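Local coordinates for guanine deaminase (Escherichia coli, PDB 6OHB), which catalyses the zinc-dependent hydrolytic deamination of guanine to xanthine and ammonia, the single step from guanine to xanthine in purine degradation, at residues Thr333-Lys345 / Leu413-Ile425. Residues are numbered along the deposited sequence; the frame is centred on the assembly and turned at random.
Sequences TFNMLQTLNEAYK and LFVMMTLGDDRSI
M417 enters a knobs-into-holes pocket formed by L337, L340, N341 and Y344, where helices 336-345 and 413-419 of this amidohydrolase TIM-barrel enzyme cross at -96°, their axes 7.6 Å apart. With M417 CG anti to the backbone N (chi1 -174°) and a bend at chi3, its thioether runs along helix 336-345: M417 CG lies 3.7 Å from L340 CB, and M417 CE ends 3.9 Å from Y344 CB. Beside it, F414 and Y344 form a T-shaped pair: the edge of the F414 ring, led by CE1, points at one face of Y344, the planes 69° apart and the centroids 5.2 Å apart. T418 CG2 lies over a face of the F414 ring and also meets N341 OD1, which is hydrogen-bonded to Y304 OH of the second subunit, so this end lies at the dimer interface. L337 CD1 comes within 3.7 Å of M416 O and 3.9 Å of the CA of G420, the first residue after helix 413-419 to leave helical geometry.

At the other end, N335 is the N-cap: OD1 accepts from Q338 N on an in-plane lone pair, while ND2 packs against the D421-D422 backbone and hydrogen-bonds to N133 OD1. An alanine here is likely to leave Q338 N without its cap and N133 without this amide partner. D422 OD2 forms a salt bridge with R132, and a water bridges the segments, 3.0 Å from Q338 OE1 and 2.6 Å from D422 OD1.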
loop_
_atom_site.group_PDB
_atom_site.type_symbol
_atom_site.label_atom_id
_atom_site.label_comp_id
_atom_site.label_asym_id
_atom_site.label_seq_id
_atom_site.Cartn_x
_atom_site.Cartn_y
_atom_site.Cartn_z
ATOM N N THR A 333 8.611 -0.752 -2.224
ATOM C CA THR A 333 8.467 0.476 -2.993
ATOM C C THR A 333 9.582 1.464 -2.666
ATOM O O THR A 333 10.044 1.536 -1.524
ATOM C CB THR A 333 7.089 1.111 -2.755
ATOM O OG1 THR A 333 6.925 2.234 -3.626
ATOM C CG2 THR A 333 6.928 1.555 -1.303
ATOM N N PHE A 334 10.029 2.204 -3.688
ATOM C CA PHE A 334 10.929 3.340 -3.509
ATOM C C PHE A 334 10.198 4.609 -3.091
ATOM O O PHE A 334 10.855 5.619 -2.817
ATOM C CB PHE A 334 11.687 3.664 -4.803
ATOM C CG PHE A 334 12.831 2.736 -5.112
ATOM C CD1 PHE A 334 12.609 1.520 -5.745
ATOM C CD2 PHE A 334 14.133 3.099 -4.808
ATOM C CE1 PHE A 334 13.665 0.678 -6.050
ATOM C CE2 PHE A 334 15.192 2.259 -5.107
ATOM C CZ PHE A 334 14.958 1.049 -5.728
ATOM N N ASN A 335 8.869 4.587 -3.061
ATOM C CA ASN A 335 8.073 5.804 -2.989
ATOM C C ASN A 335 7.828 6.220 -1.546
ATOM O O ASN A 335 7.329 5.429 -0.737
ATOM C CB ASN A 335 6.741 5.615 -3.713
ATOM C CG ASN A 335 6.008 6.926 -3.929
ATOM O OD1 ASN A 335 5.214 7.353 -3.087
ATOM N ND2 ASN A 335 6.283 7.581 -5.054
ATOM N N MET A 336 8.163 7.478 -1.243
ATOM C CA MET A 336 8.017 8.000 0.111
ATOM C C MET A 336 6.552 8.177 0.498
ATOM O O MET A 336 6.185 7.978 1.662
ATOM C CB MET A 336 8.767 9.331 0.232
ATOM C CG MET A 336 8.791 9.951 1.631
ATOM S SD MET A 336 9.615 8.962 2.898
ATOM C CE MET A 336 11.010 8.292 1.994
ATOM N N LEU A 337 5.698 8.560 -0.456
ATOM C CA LEU A 337 4.281 8.725 -0.140
ATOM C C LEU A 337 3.683 7.415 0.355
ATOM O O LEU A 337 2.962 7.383 1.362
ATOM C CB LEU A 337 3.518 9.259 -1.356
ATOM C CG LEU A 337 3.996 10.591 -1.945
ATOM C CD1 LEU A 337 3.236 10.913 -3.225
ATOM C CD2 LEU A 337 3.848 11.716 -0.935
ATOM N N GLN A 338 3.973 6.318 -0.349
ATOM C CA GLN A 338 3.493 5.009 0.074
ATOM C C GLN A 338 4.118 4.590 1.401
ATOM O O GLN A 338 3.455 3.951 2.230
ATOM C CB GLN A 338 3.782 3.981 -1.022
ATOM C CG GLN A 338 3.098 4.317 -2.335
ATOM C CD GLN A 338 3.310 3.263 -3.403
ATOM O OE1 GLN A 338 4.431 3.036 -3.854
ATOM N NE2 GLN A 338 2.226 2.617 -3.817
ATOM N N THR A 339 5.394 4.940 1.622
ATOM C CA THR A 339 6.027 4.661 2.912
ATOM C C THR A 339 5.282 5.347 4.050
ATOM O O THR A 339 5.055 4.750 5.110
ATOM C CB THR A 339 7.495 5.094 2.898
ATOM O OG1 THR A 339 8.179 4.428 1.832
ATOM C CG2 THR A 339 8.170 4.742 4.213
ATOM N N LEU A 340 4.888 6.603 3.845
ATOM C CA LEU A 340 4.141 7.308 4.878
ATOM C C LEU A 340 2.743 6.727 5.033
ATOM O O LEU A 340 2.197 6.715 6.139
ATOM C CB LEU A 340 4.074 8.797 4.552
ATOM C CG LEU A 340 5.405 9.549 4.532
ATOM C CD1 LEU A 340 5.223 10.903 3.856
ATOM C CD2 LEU A 340 5.965 9.708 5.941
ATOM N N ASN A 341 2.146 6.243 3.944
ATOM C CA ASN A 341 0.884 5.512 4.064
ATOM C C ASN A 341 1.027 4.303 4.992
ATOM O O ASN A 341 0.177 4.066 5.873
ATOM C CB ASN A 341 0.414 5.072 2.678
ATOM C CG ASN A 341 -1.070 4.784 2.629
ATOM O OD1 ASN A 341 -1.874 5.485 3.244
ATOM N ND2 ASN A 341 -1.444 3.741 1.896
ATOM N N GLU A 342 2.112 3.541 4.828
ATOM C CA GLU A 342 2.318 2.379 5.694
ATOM C C GLU A 342 2.586 2.803 7.133
ATOM O O GLU A 342 2.112 2.154 8.079
ATOM C CB GLU A 342 3.466 1.516 5.172
ATOM C CG GLU A 342 3.240 0.961 3.776
ATOM C CD GLU A 342 2.084 -0.020 3.714
ATOM O OE1 GLU A 342 2.000 -0.894 4.604
ATOM O OE2 GLU A 342 1.266 0.081 2.774
ATOM N N ALA A 343 3.334 3.894 7.318
ATOM C CA ALA A 343 3.548 4.426 8.658
ATOM C C ALA A 343 2.229 4.814 9.306
ATOM O O ALA A 343 2.014 4.573 10.499
ATOM C CB ALA A 343 4.490 5.626 8.608
ATOM N N TYR A 344 1.335 5.429 8.528
ATOM C CA TYR A 344 0.020 5.789 9.041
ATOM C C TYR A 344 -0.750 4.555 9.508
ATOM O O TYR A 344 -1.393 4.582 10.564
ATOM C CB TYR A 344 -0.759 6.552 7.967
ATOM C CG TYR A 344 -2.120 7.021 8.420
ATOM C CD1 TYR A 344 -3.240 6.194 8.310
ATOM C CD2 TYR A 344 -2.290 8.287 8.966
ATOM C CE1 TYR A 344 -4.492 6.621 8.735
ATOM C CE2 TYR A 344 -3.536 8.723 9.390
ATOM C CZ TYR A 344 -4.631 7.888 9.274
ATOM O OH TYR A 344 -5.868 8.324 9.697
ATOM N N LYS A 345 -0.701 3.461 8.738
ATOM C CA LYS A 345 -1.402 2.251 9.191
ATOM C C LYS A 345 -0.771 1.673 10.460
ATOM O O LYS A 345 -1.486 1.277 11.392
ATOM C CB LYS A 345 -1.451 1.194 8.085
ATOM C CG LYS A 345 -2.305 1.595 6.892
ATOM C CD LYS A 345 -2.180 0.577 5.777
ATOM C CE LYS A 345 -1.972 1.243 4.436
ATOM N NZ LYS A 345 -1.191 0.360 3.531
ATOM N N LEU A 413 -2.832 16.976 1.549
ATOM C CA LEU A 413 -1.643 16.186 1.857
ATOM C C LEU A 413 -2.008 14.732 2.140
ATOM O O LEU A 413 -1.286 13.810 1.740
ATOM C CB LEU A 413 -0.903 16.789 3.050
ATOM C CG LEU A 413 -0.118 18.085 2.833
ATOM C CD1 LEU A 413 0.518 18.536 4.137
ATOM C CD2 LEU A 413 0.943 17.891 1.758
ATOM N N PHE A 414 -3.132 14.508 2.825
ATOM C CA PHE A 414 -3.568 13.149 3.121
ATOM C C PHE A 414 -3.940 12.401 1.846
ATOM O O PHE A 414 -3.632 11.211 1.706
ATOM C CB PHE A 414 -4.744 13.192 4.100
ATOM C CG PHE A 414 -5.107 11.854 4.670
ATOM C CD1 PHE A 414 -4.341 11.288 5.676
ATOM C CD2 PHE A 414 -6.219 11.164 4.206
ATOM C CE1 PHE A 414 -4.668 10.052 6.209
ATOM C CE2 PHE A 414 -6.555 9.926 4.732
ATOM C CZ PHE A 414 -5.779 9.368 5.737
ATOM N N VAL A 415 -4.617 13.080 0.915
ATOM C CA VAL A 415 -4.948 12.468 -0.371
ATOM C C VAL A 415 -3.673 12.040 -1.081
ATOM O O VAL A 415 -3.552 10.908 -1.571
ATOM C CB VAL A 415 -5.761 13.449 -1.236
ATOM C CG1 VAL A 415 -5.804 12.986 -2.694
ATOM C CG2 VAL A 415 -7.157 13.634 -0.679
ATOM N N MET A 416 -2.693 12.943 -1.121
ATOM C CA MET A 416 -1.410 12.624 -1.740
ATOM C C MET A 416 -0.743 11.433 -1.053
ATOM O O MET A 416 -0.147 10.574 -1.716
ATOM C CB MET A 416 -0.518 13.853 -1.685
ATOM C CG MET A 416 0.641 13.860 -2.639
ATOM S SD MET A 416 1.217 15.558 -2.763
ATOM C CE MET A 416 1.897 15.774 -1.118
ATOM N N MET A 417 -0.846 11.359 0.275
ATOM C CA MET A 417 -0.163 10.304 1.017
ATOM C C MET A 417 -0.814 8.947 0.785
ATOM O O MET A 417 -0.122 7.931 0.650
ATOM C CB MET A 417 -0.169 10.636 2.506
ATOM C CG MET A 417 0.638 9.696 3.367
ATOM S SD MET A 417 0.318 9.999 5.116
ATOM C CE MET A 417 -1.330 9.311 5.260
ATOM N N THR A 418 -2.138 8.905 0.735
ATOM C CA THR A 418 -2.814 7.619 0.672
ATOM C C THR A 418 -2.978 7.114 -0.752
ATOM O O THR A 418 -3.072 5.898 -0.956
ATOM C CB THR A 418 -4.188 7.698 1.345
ATOM O OG1 THR A 418 -4.986 8.706 0.708
ATOM C CG2 THR A 418 -4.037 8.021 2.830
ATOM N N LEU A 419 -3.008 8.006 -1.743
ATOM C CA LEU A 419 -3.228 7.599 -3.123
ATOM C C LEU A 419 -2.024 7.820 -4.018
ATOM O O LEU A 419 -2.064 7.431 -5.190
ATOM C CB LEU A 419 -4.424 8.356 -3.709
ATOM C CG LEU A 419 -5.798 7.701 -3.644
ATOM C CD1 LEU A 419 -6.016 7.025 -2.298
ATOM C CD2 LEU A 419 -6.849 8.767 -3.895
ATOM N N GLY A 420 -0.958 8.423 -3.504
ATOM C CA GLY A 420 0.155 8.828 -4.342
ATOM C C GLY A 420 1.133 7.692 -4.581
ATOM O O GLY A 420 1.390 6.875 -3.701
ATOM N N ASP A 421 1.676 7.660 -5.791
ATOM C CA ASP A 421 2.764 6.760 -6.147
ATOM C C ASP A 421 3.690 7.531 -7.081
ATOM O O ASP A 421 3.668 8.765 -7.132
ATOM C CB ASP A 421 2.206 5.454 -6.749
ATOM C CG ASP A 421 1.210 5.695 -7.880
ATOM O OD1 ASP A 421 1.523 6.461 -8.818
ATOM O OD2 ASP A 421 0.108 5.106 -7.839
ATOM N N ASP A 422 4.509 6.807 -7.849
ATOM C CA ASP A 422 5.457 7.463 -8.747
ATOM C C ASP A 422 4.767 8.329 -9.801
ATOM O O ASP A 422 5.394 9.253 -10.330
ATOM C CB ASP A 422 6.379 6.430 -9.401
ATOM C CG ASP A 422 5.629 5.253 -9.993
ATOM O OD1 ASP A 422 4.995 4.496 -9.224
ATOM O OD2 ASP A 422 5.694 5.073 -11.225
ATOM N N ARG A 423 3.503 8.047 -10.132
ATOM C CA ARG A 423 2.777 8.906 -11.064
ATOM C C ARG A 423 2.582 10.322 -10.516
ATOM O O ARG A 423 2.343 11.250 -11.300
ATOM C CB ARG A 423 1.414 8.298 -11.390
ATOM C CG ARG A 423 1.455 7.157 -12.395
ATOM C CD ARG A 423 0.097 6.476 -12.505
ATOM N NE ARG A 423 -0.256 5.720 -11.304
ATOM C CZ ARG A 423 -1.350 4.969 -11.187
ATOM N NH1 ARG A 423 -2.203 4.873 -12.197
ATOM N NH2 ARG A 423 -1.589 4.313 -10.060
ATOM N N SER A 424 2.647 10.501 -9.192
ATOM C CA SER A 424 2.568 11.832 -8.596
ATOM C C SER A 424 3.825 12.656 -8.834
ATOM O O SER A 424 3.782 13.880 -8.678
ATOM C CB SER A 424 2.327 11.735 -7.088
ATOM O OG SER A 424 1.018 11.293 -6.791
ATOM N N ILE A 425 4.928 12.024 -9.224
ATOM C CA ILE A 425 6.203 12.707 -9.403
ATOM C C ILE A 425 6.277 13.183 -10.848
ATOM O O ILE A 425 6.455 12.381 -11.768
ATOM C CB ILE A 425 7.384 11.793 -9.060
ATOM C CG1 ILE A 425 7.205 11.160 -7.675
ATOM C CG2 ILE A 425 8.688 12.553 -9.127
ATOM C CD1 ILE A 425 7.134 12.129 -6.568
HETATM O O HOH W 1 4.687 3.457 -6.808
#